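Local coordinates for nitrate regulatory protein (Klebsiella oxytoca, PDB 4AKK) that senses nitrate and nitrite and, in response, binds the nasF operon leader RNA at its factor-independent terminator to bring about transcription antitermination, at residues M72-R77 with G195-G200; N81-S86 with K143-R148; Q201-G206 with R281-Q286. One frame throughout, in Å; residues are numbered along the deposited sequence.

How the interactions relate
All three interactions lie within the NIT nitrate-sensing region and join segments of its helices. Interactions 1 and 2 use successive parts of helix 56-85, with centres about 17 Å apart, whereas interactions 1 and 3, both buried, share helix 180-212 and are closer, about 10 Å between centres. These two touch directly, Gln74 O lying 3.0 Å from Arg203 NH2. One 1,2-ethanediol molecule, probably from the crystallisation liquor, also joins them: its O1 accepts from Arg77 NE of interaction 1 and from Arg203 NH2 of interaction 3. Interaction 2 sits near the surface, about 17 Å from interaction 3 by centres, yet Ile82 CD1 still packs 3.6 Å from Phe283 CD1.

Interaction 1 of 3, residues M72-R77 with G195-G200; sequences MLQCER and GKELAG. With EDO (1,2-ethanediol), chain C.
Arg77 and Glu197 meet as a two-pronged salt bridge, the guanidinium presenting NH1 and NH2 end-on to the two carboxylate oxygens. Arg77 NH1 lies 2.8 Å from Glu197 OE2, which stands in the guanidinium plane and receives the bond on its syn lone pair, and the bond is nearly straight. Arg77 NH2 bonds Glu197 OE1 at 3.0 Å, less squarely, because the two flat groups are turned 26° against each other and this donor stands out of the carboxylate plane. Glu197 reaches the arginine through a bend: chi2 of 56° turns CD out of an extended course. Its OE1 is gripped twice, for Gln74 NE2 donates to Glu197 OE1 at 3.1 Å, using the anti lone pair, with the amide and carboxylate almost coplanar. The other end of the same amide is engaged as well, since Lys196 NZ bonds Gln74 OE1 at 2.8 Å, in the carbonyl plane and on a lone pair. These side chains bridge two almost parallel helices of the all-helical NIT domain, whose local axes run 8° apart. Across their 11.0 Å separation the gap is spanned by Arg77, Gln74, Glu197 and Lys196, and the carboxylate probably offsets much of the buried arginine's charge. Gly200, which has no side chain, allows Arg77 NH2 to come within 3.6 Å of Gly200 C. The network extends outward: Glu197 OE2 also accepts from Gln201, Arg77 NH1 also donates to Ser160 OG of helix 152-167, and Lys196 NZ is bonded to His71. The remaining guanidinium nitrogen, Arg77 NE, donates to O1 of a 1,2-ethanediol molecule, a probable crystallisation component, at 3.0 Å, at the edge of the group and near its plane.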
loop_
_atom_site.group_PDB
_atom_site.type_symbol
_atom_site.label_atom_id
_atom_site.label_comp_id
_atom_site.label_asym_id
_atom_site.label_seq_id
_atom_site.Cartn_x
_atom_site.Cartn_y
_atom_site.Cartn_z
ATOM N N MET A 72 -22.359 -4.495 18.081
ATOM C CA MET A 72 -23.797 -4.371 18.284
ATOM C C MET A 72 -24.527 -4.115 16.958
ATOM O O MET A 72 -25.603 -4.664 16.720
ATOM C CB MET A 72 -24.122 -3.260 19.292
ATOM C CG MET A 72 -23.622 -3.498 20.738
ATOM S SD MET A 72 -23.591 -5.181 21.454
ATOM C CE MET A 72 -24.991 -6.029 20.745
ATOM N N LEU A 73 -23.942 -3.274 16.104
ATOM C CA LEU A 73 -24.528 -2.995 14.786
ATOM C C LEU A 73 -24.575 -4.265 13.935
ATOM O O LEU A 73 -25.520 -4.476 13.184
ATOM C CB LEU A 73 -23.745 -1.898 14.062
ATOM C CG LEU A 73 -24.002 -0.487 14.593
ATOM C CD1 LEU A 73 -22.925 0.464 14.107
ATOM C CD2 LEU A 73 -25.391 0.008 14.191
ATOM N N GLN A 74 -23.553 -5.106 14.065
ATOM C CA GLN A 74 -23.539 -6.413 13.399
ATOM C C GLN A 74 -24.659 -7.323 13.926
ATOM O O GLN A 74 -25.275 -8.076 13.163
ATOM C CB GLN A 74 -22.170 -7.087 13.590
ATOM C CG GLN A 74 -21.039 -6.481 12.749
ATOM C CD GLN A 74 -19.643 -6.774 13.299
ATOM O OE1 GLN A 74 -19.484 -7.135 14.472
ATOM N NE2 GLN A 74 -18.619 -6.596 12.455
ATOM N N CYS A 75 -24.917 -7.265 15.229
ATOM C CA CYS A 75 -26.031 -8.023 15.807
ATOM C C CYS A 75 -27.356 -7.495 15.267
ATOM O O CYS A 75 -28.225 -8.262 14.850
ATOM C CB CYS A 75 -26.015 -7.958 17.344
ATOM S SG CYS A 75 -24.540 -8.708 18.132
ATOM N N GLU A 76 -27.506 -6.176 15.266
ATOM C CA GLU A 76 -28.725 -5.578 14.731
ATOM C C GLU A 76 -28.891 -5.911 13.244
ATOM O O GLU A 76 -29.985 -6.214 12.793
ATOM C CB GLU A 76 -28.761 -4.063 14.962
ATOM C CG GLU A 76 -30.120 -3.437 14.647
ATOM C CD GLU A 76 -30.231 -1.988 15.091
ATOM O OE1 GLU A 76 -29.259 -1.459 15.664
ATOM O OE2 GLU A 76 -31.292 -1.373 14.863
ATOM N N ARG A 77 -27.809 -5.855 12.480
ATOM C CA ARG A 77 -27.902 -6.186 11.063
ATOM C C ARG A 77 -28.482 -7.595 10.880
ATOM O O ARG A 77 -29.426 -7.795 10.125
ATOM C CB ARG A 77 -26.536 -6.053 10.366
ATOM C CG ARG A 77 -26.571 -6.363 8.852
ATOM C CD ARG A 77 -25.195 -6.183 8.205
ATOM N NE ARG A 77 -24.150 -6.924 8.921
ATOM C CZ ARG A 77 -22.845 -6.710 8.768
ATOM N NH1 ARG A 77 -22.421 -5.769 7.921
ATOM N NH2 ARG A 77 -21.956 -7.427 9.467
ATOM N N GLY A 195 -11.789 -8.525 9.178
ATOM C CA GLY A 195 -12.101 -9.894 8.815
ATOM C C GLY A 195 -13.457 -10.316 9.374
ATOM O O GLY A 195 -14.229 -11.026 8.720
ATOM N N LYS A 196 -13.733 -9.872 10.598
ATOM C CA LYS A 196 -14.952 -10.220 11.325
ATOM C C LYS A 196 -16.139 -9.536 10.676
ATOM O O LYS A 196 -17.224 -10.107 10.596
ATOM C CB LYS A 196 -14.812 -9.775 12.785
ATOM C CG LYS A 196 -16.023 -9.976 13.659
ATOM C CD LYS A 196 -15.647 -9.733 15.130
ATOM C CE LYS A 196 -16.867 -9.705 16.040
ATOM N NZ LYS A 196 -17.558 -8.388 16.018
ATOM N N GLU A 197 -15.938 -8.307 10.207
ATOM C CA GLU A 197 -17.003 -7.606 9.492
ATOM C C GLU A 197 -17.391 -8.348 8.206
ATOM O O GLU A 197 -18.575 -8.492 7.880
ATOM C CB GLU A 197 -16.588 -6.168 9.164
ATOM C CG GLU A 197 -17.443 -5.502 8.069
ATOM C CD GLU A 197 -18.950 -5.489 8.380
ATOM O OE1 GLU A 197 -19.347 -5.914 9.491
ATOM O OE2 GLU A 197 -19.747 -5.055 7.508
ATOM N N LEU A 198 -16.383 -8.796 7.475
ATOM C CA LEU A 198 -16.592 -9.511 6.226
ATOM C C LEU A 198 -17.203 -10.879 6.488
ATOM O O LEU A 198 -17.952 -11.382 5.659
ATOM C CB LEU A 198 -15.271 -9.659 5.462
ATOM C CG LEU A 198 -14.646 -8.354 4.930
ATOM C CD1 LEU A 198 -13.443 -8.643 4.044
ATOM C CD2 LEU A 198 -15.649 -7.509 4.171
ATOM N N ALA A 199 -16.864 -11.492 7.626
ATOM C CA ALA A 199 -17.540 -12.726 8.037
ATOM C C ALA A 199 -19.030 -12.441 8.273
ATOM O O ALA A 199 -19.887 -13.220 7.875
ATOM C CB ALA A 199 -16.894 -13.316 9.294
ATOM N N GLY A 200 -19.320 -11.317 8.926
ATOM C CA GLY A 200 -20.682 -10.845 9.091
ATOM C C GLY A 200 -21.416 -10.598 7.781
ATOM O O GLY A 200 -22.591 -10.900 7.677
HETATM C C1 EDO C . -25.013 -10.044 8.915
HETATM O O1 EDO C . -25.349 -9.417 10.152
HETATM C C2 EDO C . -25.718 -11.389 8.773
HETATM O O2 EDO C . -27.145 -11.308 8.654
#

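Interaction 2 of 3, residues N81-S86 with K143-R148; sequences NIWLCS and KRVRDR
Val145 opens the contact by offering both its backbone oxygen and its side chain to Trp83. Indole NE1 of Trp83 donates to Val145 O at 2.8 Å; the oxygen lies close to the ring plane, but the N-H reaches the carbonyl from above, 42° out of its plane. On the side chain, Val145 CG1 packs 3.7 Å from Trp83 CD1. A chi1 of 169° sets Trp83 CG anti to the backbone N, on a CB that points toward the other segment. Leu84 adds its CD2, 3.6 Å from Val145 O. One residue on, Arg146 contributes its backbone: Arg146 O meets the six-membered part of the indole at its edge, 3.6 Å from Trp83 CZ2. Arg148 leaves helical backbone angles. Its positive phi and two bonds back into the last turn form a Schellman motif, and one of those bonds, from Arg148 N, falls on Val145 O, reaching it from the face opposite to Trp83 NE1. The Arg148 side chain crosses that of Trp83 at about a right angle, with Arg148 CG 3.5 Å from Trp83 NE1, while its backbone and CB also border Leu84 CD2. Farther along, Arg148 NH2 donates to a water at 3.1 Å, and this water donates in turn to Leu84 O at 2.6 Å. The two helix ends, of helices 56-85 and 138-147, are 38° apart in direction, and Trp83 also touches Ala92 and Cys95 of helix 92-117. The chemistry implies that one C-terminal carbonyl is satisfied both by its own helix's cap and by a neighbour's indole, while a water joins arginine to the last turn of the other helix.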
loop_
_atom_site.group_PDB
_atom_site.type_symbol
_atom_site.label_atom_id
_atom_site.label_comp_id
_atom_site.label_asym_id
_atom_site.label_seq_id
_atom_site.Cartn_x
_atom_site.Cartn_y
_atom_site.Cartn_z
ATOM N N ASN A 81 -32.114 -8.803 9.402
ATOM C CA ASN A 81 -32.107 -9.659 8.222
ATOM C C ASN A 81 -33.079 -10.839 8.335
ATOM O O ASN A 81 -33.773 -11.175 7.366
ATOM C CB ASN A 81 -30.692 -10.164 7.941
ATOM C CG ASN A 81 -30.420 -10.333 6.465
ATOM O OD1 ASN A 81 -30.751 -9.456 5.664
ATOM N ND2 ASN A 81 -29.809 -11.460 6.092
ATOM N N ILE A 82 -33.126 -11.466 9.512
ATOM C CA ILE A 82 -33.992 -12.629 9.728
ATOM C C ILE A 82 -35.451 -12.190 9.847
ATOM O O ILE A 82 -36.351 -12.815 9.298
ATOM C CB ILE A 82 -33.582 -13.454 10.977
ATOM C CG1 ILE A 82 -32.139 -13.948 10.859
ATOM C CG2 ILE A 82 -34.495 -14.660 11.135
ATOM C CD1 ILE A 82 -31.955 -15.024 9.796
ATOM N N TRP A 83 -35.671 -11.102 10.569
ATOM C CA TRP A 83 -36.967 -10.452 10.589
ATOM C C TRP A 83 -37.501 -10.232 9.173
ATOM O O TRP A 83 -38.627 -10.626 8.871
ATOM C CB TRP A 83 -36.856 -9.131 11.349
ATOM C CG TRP A 83 -38.031 -8.254 11.224
ATOM C CD1 TRP A 83 -38.113 -7.097 10.511
ATOM C CD2 TRP A 83 -39.314 -8.447 11.828
ATOM N NE1 TRP A 83 -39.366 -6.556 10.631
ATOM C CE2 TRP A 83 -40.126 -7.362 11.434
ATOM C CE3 TRP A 83 -39.857 -9.429 12.661
ATOM C CZ2 TRP A 83 -41.456 -7.229 11.848
ATOM C CZ3 TRP A 83 -41.181 -9.297 13.071
ATOM C CH2 TRP A 83 -41.964 -8.204 12.660
ATOM N N LEU A 84 -36.695 -9.622 8.296
ATOM C CA LEU A 84 -37.162 -9.323 6.937
ATOM C C LEU A 84 -37.337 -10.571 6.053
ATOM O O LEU A 84 -38.371 -10.733 5.410
ATOM C CB LEU A 84 -36.268 -8.274 6.255
ATOM C CG LEU A 84 -36.252 -6.871 6.884
ATOM C CD1 LEU A 84 -35.070 -6.042 6.377
ATOM C CD2 LEU A 84 -37.582 -6.121 6.670
ATOM N N CYS A 85 -36.342 -11.457 6.042
ATOM C CA CYS A 85 -36.399 -12.687 5.239
ATOM C C CYS A 85 -37.485 -13.667 5.694
ATOM O O CYS A 85 -37.924 -14.518 4.915
ATOM C CB CYS A 85 -35.058 -13.428 5.284
ATOM S SG CYS A 85 -33.647 -12.624 4.466
ATOM N N SER A 86 -37.892 -13.574 6.958
ATOM C CA SER A 86 -38.957 -14.435 7.482
ATOM C C SER A 86 -40.321 -13.754 7.390
ATOM O O SER A 86 -41.306 -14.235 7.951
ATOM C CB SER A 86 -38.679 -14.826 8.934
ATOM O OG SER A 86 -38.991 -13.744 9.793
ATOM N N LYS A 143 -37.303 2.039 11.460
ATOM C CA LYS A 143 -38.724 2.140 11.158
ATOM C C LYS A 143 -39.066 1.332 9.905
ATOM O O LYS A 143 -40.021 0.557 9.893
ATOM C CB LYS A 143 -39.148 3.598 10.985
ATOM C CG LYS A 143 -40.642 3.748 10.735
ATOM C CD LYS A 143 -41.093 5.199 10.787
ATOM C CE LYS A 143 -42.595 5.309 10.540
ATOM N NZ LYS A 143 -42.992 6.701 10.188
ATOM N N ARG A 144 -38.271 1.492 8.857
ATOM C CA ARG A 144 -38.514 0.727 7.641
ATOM C C ARG A 144 -38.342 -0.749 7.895
ATOM O O ARG A 144 -39.091 -1.553 7.352
ATOM C CB ARG A 144 -37.603 1.175 6.500
ATOM C CG ARG A 144 -38.069 2.469 5.868
ATOM C CD ARG A 144 -37.376 2.763 4.560
ATOM N NE ARG A 144 -37.859 4.031 4.022
ATOM C CZ ARG A 144 -38.987 4.168 3.335
ATOM N NH1 ARG A 144 -39.747 3.105 3.080
ATOM N NH2 ARG A 144 -39.351 5.366 2.897
ATOM N N VAL A 145 -37.350 -1.109 8.709
ATOM C CA VAL A 145 -37.153 -2.511 9.043
ATOM C C VAL A 145 -38.404 -3.051 9.746
ATOM O O VAL A 145 -38.947 -4.094 9.351
ATOM C CB VAL A 145 -35.885 -2.745 9.907
ATOM C CG1 VAL A 145 -35.926 -4.134 10.541
ATOM C CG2 VAL A 145 -34.628 -2.576 9.063
ATOM N N ARG A 146 -38.876 -2.334 10.765
ATOM C CA ARG A 146 -40.097 -2.755 11.473
ATOM C C ARG A 146 -41.288 -2.900 10.534
ATOM O O ARG A 146 -41.959 -3.933 10.519
ATOM C CB ARG A 146 -40.476 -1.769 12.573
ATOM C CG ARG A 146 -39.371 -1.498 13.550
ATOM C CD ARG A 146 -39.901 -0.791 14.776
ATOM N NE ARG A 146 -38.902 0.126 15.305
ATOM C CZ ARG A 146 -38.946 1.439 15.133
ATOM N NH1 ARG A 146 -39.956 1.984 14.460
ATOM N NH2 ARG A 146 -37.991 2.205 15.643
ATOM N N ASP A 147 -41.543 -1.856 9.754
ATOM C CA ASP A 147 -42.672 -1.834 8.832
ATOM C C ASP A 147 -42.419 -2.752 7.644
ATOM O O ASP A 147 -43.285 -2.928 6.794
ATOM C CB ASP A 147 -42.931 -0.406 8.344
ATOM C CG ASP A 147 -43.135 0.568 9.491
ATOM O OD1 ASP A 147 -43.379 0.090 10.614
ATOM O OD2 ASP A 147 -43.055 1.799 9.277
ATOM N N ARG A 148 -41.225 -3.336 7.593
ATOM C CA ARG A 148 -40.848 -4.191 6.476
ATOM C C ARG A 148 -41.039 -3.469 5.135
ATOM O O ARG A 148 -41.426 -4.078 4.129
ATOM C CB ARG A 148 -41.634 -5.502 6.532
ATOM C CG ARG A 148 -41.593 -6.170 7.931
ATOM C CD ARG A 148 -42.525 -7.378 8.036
ATOM N NE ARG A 148 -42.327 -8.268 6.905
ATOM C CZ ARG A 148 -43.293 -8.711 6.111
ATOM N NH1 ARG A 148 -44.559 -8.386 6.340
ATOM N NH2 ARG A 148 -42.986 -9.506 5.092
HETATM O O HOH W 1 -39.997 -8.777 4.746
#

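Interaction 3 of 3, residues Q201-G206 with R281-Q286; sequences QERALG and RWFCAQ. With EDO (1,2-ethanediol), chain C.
Hydrogen bonding between these segments centres on Trp282 and Gln286. Trp282 NE1 donates to Arg203 O at 2.9 Å, in the ring plane and on a lone pair of the carbonyl. Gln286 NE2 gives a weak bond of 3.0 Å to Glu202 OE2, whose stronger partner is Arg263; Glu202 OE1 pairs with Arg289, which also binds Gln286 OE1. Arg203 NH1 bonds Thr287, and Arg203 NH2 donates to O1 of 1,2-ethanediol, a probable crystallisation component, at 2.7 Å. Packing sandwiches the Trp282 indole near its rim: Gly206 CA stands 3.2 Å above one face, Gln286 NE2 above the other. Glu202 O approaches the indole edge, 3.3 Å from Trp282 CZ2. On the flank, Phe283 and the Arg203 guanidinium lie in planes only 13° apart, with Phe283 CE1 over one guanidinium face toward its rim, while Arg203 CD rests 3.5 Å from Phe283 CD1. The helices run antiparallel, 172° apart in direction and 9.4 Å between local axes: a close helix pair of the NIT nitrate-sensing domain, where Arg203 and Arg77 of helix 56-85 turn their guanidinium groups to the same ethanediol oxygen, a pairing that might suit a small anion such as nitrate.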
loop_
_atom_site.group_PDB
_atom_site.type_symbol
_atom_site.label_atom_id
_atom_site.label_comp_id
_atom_site.label_asym_id
_atom_site.label_seq_id
_atom_site.Cartn_x
_atom_site.Cartn_y
_atom_site.Cartn_z
ATOM N N GLN A 201 -20.736 -10.040 6.782
ATOM C CA GLN A 201 -21.346 -9.891 5.464
ATOM C C GLN A 201 -21.559 -11.239 4.777
ATOM O O GLN A 201 -22.563 -11.425 4.090
ATOM C CB GLN A 201 -20.540 -8.929 4.576
ATOM C CG GLN A 201 -20.539 -7.516 5.126
ATOM C CD GLN A 201 -19.725 -6.564 4.287
ATOM O OE1 GLN A 201 -19.450 -6.839 3.118
ATOM N NE2 GLN A 201 -19.335 -5.433 4.875
ATOM N N GLU A 202 -20.624 -12.170 4.962
ATOM C CA GLU A 202 -20.842 -13.562 4.542
ATOM C C GLU A 202 -22.136 -14.152 5.129
ATOM O O GLU A 202 -22.894 -14.834 4.430
ATOM C CB GLU A 202 -19.662 -14.451 4.954
ATOM C CG GLU A 202 -19.807 -15.925 4.549
ATOM C CD GLU A 202 -18.761 -16.824 5.208
ATOM O OE1 GLU A 202 -17.752 -16.287 5.722
ATOM O OE2 GLU A 202 -18.945 -18.066 5.210
ATOM N N ARG A 203 -22.382 -13.911 6.414
ATOM C CA ARG A 203 -23.585 -14.455 7.044
ATOM C C ARG A 203 -24.826 -13.895 6.333
ATOM O O ARG A 203 -25.695 -14.646 5.897
ATOM C CB ARG A 203 -23.633 -14.137 8.546
ATOM C CG ARG A 203 -24.984 -14.523 9.208
ATOM C CD ARG A 203 -25.025 -14.219 10.714
ATOM N NE ARG A 203 -25.017 -12.784 10.990
ATOM C CZ ARG A 203 -25.026 -12.242 12.207
ATOM N NH1 ARG A 203 -25.052 -13.011 13.298
ATOM N NH2 ARG A 203 -25.008 -10.922 12.337
ATOM N N ALA A 204 -24.875 -12.573 6.184
ATOM C CA ALA A 204 -26.007 -11.897 5.542
ATOM C C ALA A 204 -26.254 -12.353 4.103
ATOM O O ALA A 204 -27.383 -12.608 3.708
ATOM C CB ALA A 204 -25.820 -10.371 5.595
ATOM N N LEU A 205 -25.200 -12.447 3.312
ATOM C CA LEU A 205 -25.370 -12.833 1.917
ATOM C C LEU A 205 -25.831 -14.284 1.803
ATOM O O LEU A 205 -26.729 -14.599 1.029
ATOM C CB LEU A 205 -24.071 -12.615 1.142
ATOM C CG LEU A 205 -23.669 -11.135 1.024
ATOM C CD1 LEU A 205 -22.294 -11.001 0.394
ATOM C CD2 LEU A 205 -24.704 -10.310 0.253
ATOM N N GLY A 206 -25.214 -15.167 2.583
ATOM C CA GLY A 206 -25.573 -16.572 2.535
ATOM C C GLY A 206 -27.013 -16.806 2.964
ATOM O O GLY A 206 -27.705 -17.635 2.379
ATOM N N ARG A 281 -30.171 -22.483 9.676
ATOM C CA ARG A 281 -29.043 -23.331 10.035
ATOM C C ARG A 281 -27.750 -22.554 9.744
ATOM O O ARG A 281 -26.823 -22.510 10.558
ATOM C CB ARG A 281 -29.111 -24.626 9.216
ATOM C CG ARG A 281 -28.333 -25.801 9.782
ATOM C CD ARG A 281 -29.074 -26.465 10.937
ATOM N NE ARG A 281 -30.397 -26.955 10.549
ATOM C CZ ARG A 281 -31.190 -27.679 11.338
ATOM N NH1 ARG A 281 -30.792 -28.002 12.563
ATOM N NH2 ARG A 281 -32.380 -28.082 10.903
ATOM N N TRP A 282 -27.716 -21.921 8.576
ATOM C CA TRP A 282 -26.585 -21.094 8.168
ATOM C C TRP A 282 -26.397 -19.946 9.150
ATOM O O TRP A 282 -25.314 -19.751 9.700
ATOM C CB TRP A 282 -26.847 -20.548 6.761
ATOM C CG TRP A 282 -25.911 -19.452 6.319
ATOM C CD1 TRP A 282 -26.132 -18.105 6.375
ATOM C CD2 TRP A 282 -24.622 -19.622 5.727
ATOM N NE1 TRP A 282 -25.058 -17.426 5.858
ATOM C CE2 TRP A 282 -24.117 -18.334 5.451
ATOM C CE3 TRP A 282 -23.847 -20.740 5.395
ATOM C CZ2 TRP A 282 -22.872 -18.133 4.865
ATOM C CZ3 TRP A 282 -22.606 -20.538 4.814
ATOM C CH2 TRP A 282 -22.132 -19.244 4.555
ATOM N N PHE A 283 -27.466 -19.197 9.375
ATOM C CA PHE A 283 -27.403 -18.016 10.227
ATOM C C PHE A 283 -26.873 -18.358 11.623
ATOM O O PHE A 283 -25.987 -17.684 12.154
ATOM C CB PHE A 283 -28.786 -17.350 10.327
ATOM C CG PHE A 283 -28.780 -16.080 11.134
ATOM C CD1 PHE A 283 -28.468 -14.863 10.537
ATOM C CD2 PHE A 283 -29.064 -16.100 12.490
ATOM C CE1 PHE A 283 -28.461 -13.690 11.276
ATOM C CE2 PHE A 283 -29.054 -14.930 13.238
ATOM C CZ PHE A 283 -28.746 -13.727 12.630
ATOM N N CYS A 284 -27.410 -19.427 12.203
ATOM C CA CYS A 284 -27.064 -19.800 13.569
ATOM C C CYS A 284 -25.624 -20.248 13.675
ATOM O O CYS A 284 -24.905 -19.816 14.579
ATOM C CB CYS A 284 -28.015 -20.878 14.104
ATOM S SG CYS A 284 -29.696 -20.230 14.388
ATOM N N ALA A 285 -25.200 -21.107 12.751
ATOM C CA ALA A 285 -23.800 -21.501 12.711
ATOM C C ALA A 285 -22.893 -20.275 12.598
ATOM O O ALA A 285 -21.877 -20.185 13.289
ATOM C CB ALA A 285 -23.546 -22.474 11.566
ATOM N N GLN A 286 -23.255 -19.330 11.730
ATOM C CA GLN A 286 -22.412 -18.146 11.504
ATOM C C GLN A 286 -22.425 -17.248 12.736
ATOM O O GLN A 286 -21.424 -16.654 13.089
ATOM C CB GLN A 286 -22.909 -17.339 10.297
ATOM C CG GLN A 286 -22.710 -18.020 8.966
ATOM C CD GLN A 286 -21.275 -17.940 8.477
ATOM O OE1 GLN A 286 -20.399 -17.403 9.162
ATOM N NE2 GLN A 286 -21.024 -18.479 7.284
HETATM C C1 EDO C . -25.013 -10.044 8.915
HETATM O O1 EDO C . -25.349 -9.417 10.152
HETATM C C2 EDO C . -25.718 -11.389 8.773
HETATM O O2 EDO C . -27.145 -11.308 8.654
#